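Local coordinates for protein fucose-specific lectin (Aleuria aurantia, PDB 6GKE) that binds L-fucose, with strongest preference for alpha-1,6-linked core fucose on glycoproteins, through five sites set between adjacent blades of a six-bladed beta-propeller, at residues Arg21-Val25 against Glu36-Gly41; Pro44-Gly48 against Ala302-Gly307; Ala117-Gly121 against Pro175-Ile180. The protein carries 1 engineered substitution. All coordinates share one frame; numbering follows the deposited sequence.

Contacts 1 and 3 of this six-bladed propeller carry fucose-binding residues; contact 2 carries none and packs beside contact 1. Contact 1 pairs the two middle strands of the first blade, and its Arg24 and Glu36 grip a fucose. Contact 2 lies about 9 Å away between centres, where residues 302-307 run alongside the start of strand 46-56; Glu36 O to Gly48 N (2.9 Å) and Gln38 OE1 to Thr46 OG1 (2.8 Å) tie the two together. Contact 3, on the other side of the chain's centre from contact 2 and about 29 Å from it between centres, joins two successive blades. Its Arg179 holds a second fucose much as Arg24 does, while Trp120 and Leu178 border a third.

Contact 1: Arg21-Val25 against Glu36-Gly41; sequences RQQRV and EAQRGG. With FUC (alpha-L-fucopyranose), chain C.
Arg24 and Glu36 reach one fucose from neighbouring strands of an antiparallel hairpin, the two middle strands of the first propeller blade. Their short segments run 163° apart with axes 4.7 Å from each other. Two pairs of backbone bonds join them: Gln23 and Arg39 exchange N-H and C=O, as do Val25 and Ala37, and Gly41 N donates to Arg21 O at the open end. Arg24-Gln38 and Gln22-Gly40 form the non-hydrogen-bonded pairs between and beyond.

The polar work is done on the face carrying Gln22, Arg24 and Gln38. Arg24 NE gives its hydrogen to fucose O4 (2.8 Å) and NH2 to the ring oxygen O5 (2.9 Å). Glu36, extended with CG anti to its backbone N (chi1 -173°), takes the O3 and O4 hydroxyls on OE1 and OE2, so O4 both accepts and donates. Carboxylate and guanidinium stand nearly perpendicular, 83° apart, bridged by the sugar rather than by a direct salt bridge. Second-shell bonds fix both groups: Arg24 NH1 meets an in-plane lone pair of Gln22 OE1 at 2.8 Å, and Gln38 NE2 donates to Glu36 OE1 while Gln38 OE1 bonds Thr46 OG1. Tyr26 OH also bonds Glu36 OE2, and Trp97 NE1 adds another hydrogen bond to the fucose.

Among the carbon contacts, Gln38 CG sits over one face of the Arg24 guanidinium, 3.5 Å from Arg24 CD. On the other face of the sheet Val25 CG1 meets Ala37 CB, and Gln23 lies alongside Arg39, pointing the same way.

The polar ends of that last pair share a water, which accepts from Gln23 NE2 and Arg39 NH1; Gln23 OE1 bonds Ser277, and Arg39 NE bonds Asn43 O. Gln23 O takes two donors from opposite faces of its plane: Arg39 N at 3.0 Å, and Arg24 NH1 at 2.9 Å from well above it.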
loop_
_atom_site.group_PDB
_atom_site.type_symbol
_atom_site.label_atom_id
_atom_site.label_comp_id
_atom_site.label_asym_id
_atom_site.label_seq_id
_atom_site.Cartn_x
_atom_site.Cartn_y
_atom_site.Cartn_z
ATOM N N ARG A 21 4.367 31.790 1.754
ATOM C CA ARG A 21 3.416 30.866 1.084
ATOM C C ARG A 21 2.947 29.735 2.007
ATOM O O ARG A 21 3.765 28.909 2.458
ATOM C CB ARG A 21 4.085 30.183 -0.107
ATOM C CG ARG A 21 3.232 29.122 -0.783
ATOM C CD ARG A 21 4.129 28.296 -1.668
ATOM N NE ARG A 21 3.394 27.297 -2.417
ATOM C CZ ARG A 21 3.959 26.323 -3.116
ATOM N NH1 ARG A 21 5.270 26.154 -3.075
ATOM N NH2 ARG A 21 3.209 25.540 -3.868
ATOM N N GLN A 22 1.622 29.609 2.168
ATOM C CA GLN A 22 1.056 28.554 2.997
ATOM C C GLN A 22 0.533 27.450 2.080
ATOM O O GLN A 22 -0.148 27.725 1.095
ATOM C CB GLN A 22 -0.082 29.104 3.853
ATOM C CG GLN A 22 0.388 30.011 4.979
ATOM C CD GLN A 22 1.125 29.280 6.077
ATOM O OE1 GLN A 22 0.819 28.138 6.406
ATOM N NE2 GLN A 22 2.101 29.937 6.683
ATOM N N GLN A 23 0.859 26.203 2.421
ATOM C CA GLN A 23 0.347 25.047 1.710
ATOM C C GLN A 23 -0.352 24.120 2.701
ATOM O O GLN A 23 0.072 23.990 3.856
ATOM C CB GLN A 23 1.463 24.251 1.037
ATOM C CG GLN A 23 2.211 25.017 -0.036
ATOM C CD GLN A 23 3.253 24.123 -0.657
ATOM O OE1 GLN A 23 2.941 23.232 -1.451
ATOM N NE2 GLN A 23 4.503 24.354 -0.290
ATOM N N ARG A 24 -1.394 23.437 2.223
ATOM C CA ARG A 24 -1.984 22.333 2.954
ATOM C C ARG A 24 -2.140 21.168 1.980
ATOM O O ARG A 24 -2.487 21.362 0.822
ATOM C CB ARG A 24 -3.352 22.683 3.548
ATOM C CG ARG A 24 -3.381 23.930 4.423
ATOM C CD ARG A 24 -2.662 23.748 5.744
ATOM N NE ARG A 24 -2.730 24.930 6.601
ATOM C CZ ARG A 24 -1.864 25.943 6.588
ATOM N NH1 ARG A 24 -0.807 25.919 5.790
ATOM N NH2 ARG A 24 -2.068 26.987 7.373
ATOM N N VAL A 25 -1.882 19.958 2.477
ATOM C CA VAL A 25 -2.093 18.758 1.692
ATOM C C VAL A 25 -2.906 17.779 2.541
ATOM O O VAL A 25 -2.707 17.675 3.751
ATOM C CB VAL A 25 -0.768 18.178 1.158
ATOM C CG1 VAL A 25 0.198 17.795 2.255
ATOM C CG2 VAL A 25 -0.992 17.019 0.202
ATOM N N GLU A 36 -4.298 16.293 7.485
ATOM C CA GLU A 36 -3.718 17.486 6.905
ATOM C C GLU A 36 -2.247 17.594 7.314
ATOM O O GLU A 36 -1.910 17.383 8.482
ATOM C CB GLU A 36 -4.458 18.723 7.409
ATOM C CG GLU A 36 -4.048 20.027 6.743
ATOM C CD GLU A 36 -4.661 21.231 7.435
ATOM O OE1 GLU A 36 -4.304 21.459 8.607
ATOM O OE2 GLU A 36 -5.510 21.927 6.819
ATOM N N ALA A 37 -1.401 17.977 6.351
ATOM C CA ALA A 37 -0.039 18.464 6.613
ATOM C C ALA A 37 0.034 19.915 6.134
ATOM O O ALA A 37 -0.709 20.315 5.222
ATOM C CB ALA A 37 0.999 17.594 5.944
ATOM N N GLN A 38 0.922 20.694 6.758
ATOM C CA GLN A 38 1.004 22.136 6.526
ATOM C C GLN A 38 2.450 22.541 6.239
ATOM O O GLN A 38 3.384 21.984 6.809
ATOM C CB GLN A 38 0.540 22.930 7.750
ATOM C CG GLN A 38 -0.761 22.437 8.369
ATOM C CD GLN A 38 -0.617 21.296 9.350
ATOM O OE1 GLN A 38 0.449 21.035 9.911
ATOM N NE2 GLN A 38 -1.719 20.601 9.577
ATOM N N ARG A 39 2.614 23.563 5.395
ATOM C CA ARG A 39 3.915 24.178 5.201
ATOM C C ARG A 39 3.754 25.693 5.124
ATOM O O ARG A 39 2.854 26.202 4.463
ATOM C CB ARG A 39 4.617 23.672 3.939
ATOM C CG ARG A 39 6.117 23.912 3.976
ATOM C CD ARG A 39 6.857 23.416 2.756
ATOM N NE ARG A 39 8.290 23.482 3.006
ATOM C CZ ARG A 39 9.228 22.955 2.228
ATOM N NH1 ARG A 39 8.912 22.433 1.055
ATOM N NH2 ARG A 39 10.490 22.952 2.629
ATOM N N GLY A 40 4.666 26.395 5.798
ATOM C CA GLY A 40 4.803 27.829 5.669
ATOM C C GLY A 40 6.155 28.165 5.069
ATOM O O GLY A 40 7.192 27.776 5.606
ATOM N N GLY A 41 6.155 28.875 3.937
ATOM C CA GLY A 41 7.392 29.190 3.226
ATOM C C GLY A 41 8.175 27.924 2.915
ATOM O O GLY A 41 7.601 26.936 2.453
HETATM C C1 FUC C . -3.912 26.003 10.466
HETATM C C2 FUC C . -4.269 24.530 10.464
HETATM C C3 FUC C . -5.731 24.329 10.073
HETATM C C4 FUC C . -6.036 25.048 8.767
HETATM C C5 FUC C . -5.656 26.518 8.907
HETATM C C6 FUC C . -5.884 27.325 7.636
HETATM O O1 FUC C . -4.592 26.603 11.560
HETATM O O2 FUC C . -4.055 23.996 11.776
HETATM O O3 FUC C . -6.036 22.932 10.003
HETATM O O4 FUC C . -5.294 24.492 7.677
HETATM O O5 FUC C . -4.266 26.607 9.229
HETATM O O HOH W 1 4.926 26.562 1.662
HETATM O O HOH W 2 6.672 22.573 -0.807
#

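Contact 2: Pro44-Gly48 against Ala302-Gly307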
loop_
_atom_site.group_PDB
_atom_site.type_symbol
_atom_site.label_atom_id
_atom_site.label_comp_id
_atom_site.label_asym_id
_atom_site.label_seq_id
_atom_site.Cartn_x
_atom_site.Cartn_y
_atom_site.Cartn_z
ATOM N N PRO A 44 10.243 23.422 7.389
ATOM C CA PRO A 44 9.830 22.023 7.308
ATOM C C PRO A 44 8.305 21.854 7.380
ATOM O O PRO A 44 7.620 22.591 8.090
ATOM C CB PRO A 44 10.508 21.376 8.522
ATOM C CG PRO A 44 11.708 22.261 8.781
ATOM C CD PRO A 44 11.227 23.659 8.459
ATOM N N TRP A 45 7.801 20.875 6.628
ATOM C CA TRP A 45 6.413 20.457 6.735
ATOM C C TRP A 45 6.090 20.084 8.188
ATOM O O TRP A 45 6.913 19.481 8.882
ATOM C CB TRP A 45 6.132 19.266 5.813
ATOM C CG TRP A 45 6.003 19.595 4.360
ATOM C CD1 TRP A 45 6.976 19.538 3.404
ATOM C CD2 TRP A 45 4.800 19.989 3.683
ATOM N NE1 TRP A 45 6.464 19.888 2.185
ATOM C CE2 TRP A 45 5.133 20.174 2.325
ATOM C CE3 TRP A 45 3.478 20.195 4.091
ATOM C CZ2 TRP A 45 4.191 20.579 1.379
ATOM C CZ3 TRP A 45 2.546 20.585 3.154
ATOM C CH2 TRP A 45 2.902 20.774 1.818
ATOM N N THR A 46 4.868 20.413 8.611
ATOM C CA THR A 46 4.308 19.984 9.876
ATOM C C THR A 46 3.067 19.120 9.622
ATOM O O THR A 46 2.572 19.015 8.496
ATOM C CB THR A 46 3.963 21.191 10.758
ATOM O OG1 THR A 46 3.024 22.027 10.079
ATOM C CG2 THR A 46 5.182 22.011 11.117
ATOM N N GLY A 47 2.563 18.505 10.691
ATOM C CA GLY A 47 1.296 17.805 10.660
ATOM C C GLY A 47 1.422 16.383 10.139
ATOM O O GLY A 47 2.440 15.710 10.327
ATOM N N GLY A 48 0.338 15.906 9.525
ATOM C CA GLY A 48 0.262 14.554 8.979
ATOM C C GLY A 48 0.076 13.450 10.013
ATOM O O GLY A 48 0.071 12.279 9.633
ATOM N N ALA A 302 11.136 18.436 -0.160
ATOM C CA ALA A 302 11.132 17.819 1.162
ATOM C C ALA A 302 9.958 16.841 1.284
ATOM O O ALA A 302 8.881 17.076 0.743
ATOM C CB ALA A 302 11.063 18.885 2.227
ATOM N N VAL A 303 10.176 15.751 2.026
ATOM C CA VAL A 303 9.155 14.733 2.247
ATOM C C VAL A 303 8.134 15.281 3.249
ATOM O O VAL A 303 8.494 15.914 4.243
ATOM C CB VAL A 303 9.771 13.408 2.736
ATOM C CG1 VAL A 303 8.709 12.368 3.058
ATOM C CG2 VAL A 303 10.770 12.853 1.733
ATOM N N VAL A 304 6.859 15.016 2.976
ATOM C CA VAL A 304 5.777 15.446 3.840
ATOM C C VAL A 304 5.532 14.358 4.877
ATOM O O VAL A 304 5.334 13.203 4.507
ATOM C CB VAL A 304 4.491 15.704 3.037
ATOM C CG1 VAL A 304 3.380 16.240 3.926
ATOM C CG2 VAL A 304 4.726 16.628 1.854
ATOM N N PRO A 305 5.482 14.677 6.190
ATOM C CA PRO A 305 5.232 13.655 7.205
ATOM C C PRO A 305 3.796 13.117 7.126
ATOM O O PRO A 305 2.847 13.882 6.908
ATOM C CB PRO A 305 5.474 14.391 8.527
ATOM C CG PRO A 305 5.152 15.827 8.199
ATOM C CD PRO A 305 5.646 16.016 6.779
ATOM N N THR A 306 3.666 11.800 7.318
ATOM C CA THR A 306 2.377 11.113 7.246
ATOM C C THR A 306 2.243 10.088 8.380
ATOM O O THR A 306 1.624 9.038 8.210
ATOM C CB THR A 306 2.183 10.433 5.886
ATOM O OG1 THR A 306 3.255 9.521 5.633
ATOM C CG2 THR A 306 2.113 11.413 4.739
ATOM N N GLY A 307 2.805 10.406 9.549
ATOM C CA GLY A 307 2.620 9.607 10.746
ATOM C C GLY A 307 3.574 8.427 10.815
ATOM O O GLY A 307 4.195 8.032 9.830
HETATM O O HOH W 3 8.284 19.391 0.061
HETATM O O HOH W 4 9.478 18.391 5.464
HETATM O O HOH W 5 3.283 12.993 10.802
#
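Val304 CG2 sits over the five-membered ring of Trp45, 3.7 Å from its centroid and only 13° off the normal, a CH-pi contact at the middle of this junction. The methyl is nearest CE2, while CG1 of the same valine approaches CD2 and CE3, so the forked side chain spreads over the indole from pyrrole to benzene ring. This spread follows from its first torsion: CG1 lies anti to the backbone N (chi1 -176°), which leaves CG2 beside that nitrogen. Pro305 comes in at the root of the tryptophan, its CD 3.4 Å from Trp45 CB, and its CG rests on the carbonyl oxygen of Gly47.

Water links the two backbones, which share no direct N-H to C=O bond. One molecule accepts from Trp45 N and donates to Val303 O; another gives to Gly47 O and receives from Gly307 N. A third lies at the edge of the indole, in its plane, accepting from Trp45 NE1 (2.8 Å); it is also modelled doubtfully close to Ala302 O. Gly48 fits close to residues 305-307. Its CA-H points at Pro305 O (CA to O 3.4 Å, 171° at the hydrogen); that oxygen is buried and has no hydrogen-bond partner in the model, so this CA-H is the contact it receives from Gly48.

Farther out, Gly48 O accepts from Arg35 NH1. The backbone of 302-307 is held by bonds of Val304 to Leu287 and of Thr306 to Glu3. Residues 302-307, after the last strand of the sixth blade, thus run alongside the start of strand 46-56, the outer strand of the first blade, in nearly the same direction. They lie between strand 33-40, which Trp45 and Val304 touch through Ala37, and strand 286-293, reached at Gln289 and Leu287.

Contact 3: Ala117-Gly121 against Pro175-Ile180; sequences ALQWG and PGRLRI. With FUC (alpha-L-fucopyranose), chain F; FUC (alpha-L-fucopyranose), chain E.
Strands 117-120 and 177-180 run nearly antiparallel (167°) with axes 9.0 Å apart, too far for backbone pairing, so side chains bridge the gap between two propeller blades. Trp120 lays one indole face on the Pro175-Gly176 turn. Gly176 CA is a CH-pi donor over the six-membered ring, 3.6 Å from its centroid, and the Gly176 N lies 3.2 Å above the plane toward the rim. Leu178 CD2 enters the space between the strands, meeting Leu118 CD1 at 3.8 Å and Trp120 CZ3 at 3.9 Å; the Leu178 side chain crosses both at about a right angle. Farther along the strands, Leu118 CD2 touches Ile180 CD1.

This junction of successive blades lines a between-blade fucose site: Leu178 CD1 and Trp120 CH2 lie close to the C6 methyl of a sugar that Arg131, Glu146 and Trp199 hydrogen-bond. Arg179, pointing away, serves another fucose, NE bonding O4 (2.9 Å) and NH2 the ring O5 (2.8 Å). Bent at chi2 (-65°), it turns NH1 back onto Leu178 O, and Asp195 forms a salt bridge with NH2.

Leu118 and Trp120 also lean on adjoining strand 129-134, while strand 168-174 flanks strand 177-183, touching Trp120 and Ile180 through Ala172 and Ala170.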
loop_
_atom_site.group_PDB
_atom_site.type_symbol
_atom_site.label_atom_id
_atom_site.label_comp_id
_atom_site.label_asym_id
_atom_site.label_seq_id
_atom_site.Cartn_x
_atom_site.Cartn_y
_atom_site.Cartn_z
ATOM N N ALA A 117 -12.220 19.905 -7.899
ATOM C CA ALA A 117 -12.952 21.079 -7.497
ATOM C C ALA A 117 -12.174 22.323 -7.904
ATOM O O ALA A 117 -10.949 22.306 -7.998
ATOM C CB ALA A 117 -13.229 21.078 -6.009
ATOM N N LEU A 118 -12.925 23.405 -8.117
ATOM C CA LEU A 118 -12.345 24.715 -8.347
ATOM C C LEU A 118 -13.170 25.760 -7.595
ATOM O O LEU A 118 -14.293 25.504 -7.155
ATOM C CB LEU A 118 -12.253 25.021 -9.849
ATOM C CG LEU A 118 -13.561 25.043 -10.645
ATOM C CD1 LEU A 118 -14.396 26.291 -10.383
ATOM C CD2 LEU A 118 -13.265 24.929 -12.137
ATOM N N GLN A 119 -12.592 26.951 -7.468
ATOM C CA GLN A 119 -13.252 28.059 -6.823
ATOM C C GLN A 119 -12.763 29.351 -7.472
ATOM O O GLN A 119 -11.594 29.458 -7.827
ATOM C CB GLN A 119 -12.955 28.051 -5.321
ATOM C CG GLN A 119 -13.733 29.076 -4.504
ATOM C CD GLN A 119 -13.246 30.507 -4.537
ATOM O OE1 GLN A 119 -14.045 31.431 -4.383
ATOM N NE2 GLN A 119 -11.944 30.714 -4.698
ATOM N N TRP A 120 -13.658 30.335 -7.576
ATOM C CA TRP A 120 -13.227 31.693 -7.909
ATOM C C TRP A 120 -14.117 32.703 -7.190
ATOM O O TRP A 120 -15.288 32.455 -6.925
ATOM C CB TRP A 120 -13.239 31.971 -9.423
ATOM C CG TRP A 120 -14.580 32.421 -9.914
ATOM C CD1 TRP A 120 -15.036 33.706 -9.965
ATOM C CD2 TRP A 120 -15.680 31.590 -10.324
ATOM N NE1 TRP A 120 -16.335 33.736 -10.389
ATOM C CE2 TRP A 120 -16.756 32.455 -10.626
ATOM C CE3 TRP A 120 -15.858 30.211 -10.490
ATOM C CZ2 TRP A 120 -17.986 31.984 -11.076
ATOM C CZ3 TRP A 120 -17.077 29.748 -10.938
ATOM C CH2 TRP A 120 -18.123 30.624 -11.223
ATOM N N GLY A 121 -13.529 33.869 -6.936
ATOM C CA GLY A 121 -14.265 35.042 -6.522
ATOM C C GLY A 121 -14.249 35.297 -5.024
ATOM O O GLY A 121 -14.394 36.441 -4.597
ATOM N N PRO A 175 -12.088 34.913 -13.719
ATOM C CA PRO A 175 -13.384 35.011 -13.055
ATOM C C PRO A 175 -14.484 34.342 -13.889
ATOM O O PRO A 175 -14.757 34.758 -15.005
ATOM C CB PRO A 175 -13.607 36.523 -12.926
ATOM C CG PRO A 175 -12.214 37.111 -12.960
ATOM C CD PRO A 175 -11.450 36.222 -13.917
ATOM N N GLY A 176 -15.058 33.268 -13.354
ATOM C CA GLY A 176 -16.133 32.546 -14.022
ATOM C C GLY A 176 -15.698 31.892 -15.327
ATOM O O GLY A 176 -16.542 31.589 -16.159
ATOM N N ARG A 177 -14.396 31.639 -15.489
ATOM C CA ARG A 177 -13.851 31.008 -16.694
ATOM C C ARG A 177 -13.189 29.703 -16.263
ATOM O O ARG A 177 -12.212 29.722 -15.503
ATOM C CB ARG A 177 -12.815 31.886 -17.400
ATOM C CG ARG A 177 -13.381 33.112 -18.099
ATOM C CD ARG A 177 -12.287 33.929 -18.763
ATOM N NE ARG A 177 -11.658 33.241 -19.882
ATOM C CZ ARG A 177 -10.444 33.510 -20.350
ATOM N NH1 ARG A 177 -9.652 34.347 -19.700
ATOM N NH2 ARG A 177 -10.017 32.932 -21.457
ATOM N N LEU A 178 -13.747 28.582 -16.734
ATOM C CA LEU A 178 -13.414 27.263 -16.192
ATOM C C LEU A 178 -12.803 26.379 -17.273
ATOM O O LEU A 178 -13.251 26.407 -18.419
ATOM C CB LEU A 178 -14.682 26.578 -15.676
ATOM C CG LEU A 178 -15.625 27.443 -14.848
ATOM C CD1 LEU A 178 -16.782 26.596 -14.347
ATOM C CD2 LEU A 178 -14.908 28.126 -13.689
ATOM N N ARG A 179 -11.827 25.557 -16.877
ATOM C CA ARG A 179 -11.265 24.550 -17.759
ATOM C C ARG A 179 -11.184 23.228 -16.995
ATOM O O ARG A 179 -10.628 23.168 -15.893
ATOM C CB ARG A 179 -9.883 24.956 -18.277
ATOM C CG ARG A 179 -9.876 26.211 -19.143
ATOM C CD ARG A 179 -10.626 26.047 -20.457
ATOM N NE ARG A 179 -10.552 27.230 -21.308
ATOM C CZ ARG A 179 -11.395 28.262 -21.269
ATOM N NH1 ARG A 179 -12.384 28.306 -20.387
ATOM N NH2 ARG A 179 -11.244 29.257 -22.129
ATOM N N ILE A 180 -11.756 22.187 -17.604
ATOM C CA ILE A 180 -11.850 20.851 -17.020
ATOM C C ILE A 180 -11.120 19.883 -17.946
ATOM O O ILE A 180 -11.353 19.897 -19.155
ATOM C CB ILE A 180 -13.319 20.418 -16.838
ATOM C CG1 ILE A 180 -14.178 21.507 -16.181
ATOM C CG2 ILE A 180 -13.383 19.085 -16.105
ATOM C CD1 ILE A 180 -13.719 21.961 -14.812
HETATM C C1 FUC F . -9.744 28.014 -25.296
HETATM C C2 FUC F . -9.296 26.562 -25.332
HETATM C C3 FUC F . -7.788 26.469 -25.103
HETATM C C4 FUC F . -7.427 27.169 -23.792
HETATM C C5 FUC F . -7.873 28.622 -23.884
HETATM C C6 FUC F . -7.575 29.409 -22.615
HETATM O O1 FUC F . -9.215 28.648 -26.453
HETATM O O2 FUC F . -9.673 25.977 -26.588
HETATM O O3 FUC F . -7.353 25.110 -25.150
HETATM O O4 FUC F . -8.104 26.576 -22.682
HETATM O O5 FUC F . -9.291 28.665 -24.104
HETATM C C1 FUC E . -23.314 27.741 -13.631
HETATM C C2 FUC E . -23.271 26.263 -13.997
HETATM C C3 FUC E . -22.322 26.070 -15.187
HETATM C C4 FUC E . -20.945 26.660 -14.871
HETATM C C5 FUC E . -21.143 28.142 -14.580
HETATM C C6 FUC E . -19.839 28.861 -14.302
HETATM O O1 FUC E . -24.010 28.418 -14.676
HETATM O O2 FUC E . -24.602 25.790 -14.280
HETATM O O3 FUC E . -22.240 24.692 -15.550
HETATM O O4 FUC E . -20.360 26.067 -13.709
HETATM O O5 FUC E . -21.999 28.288 -13.446
#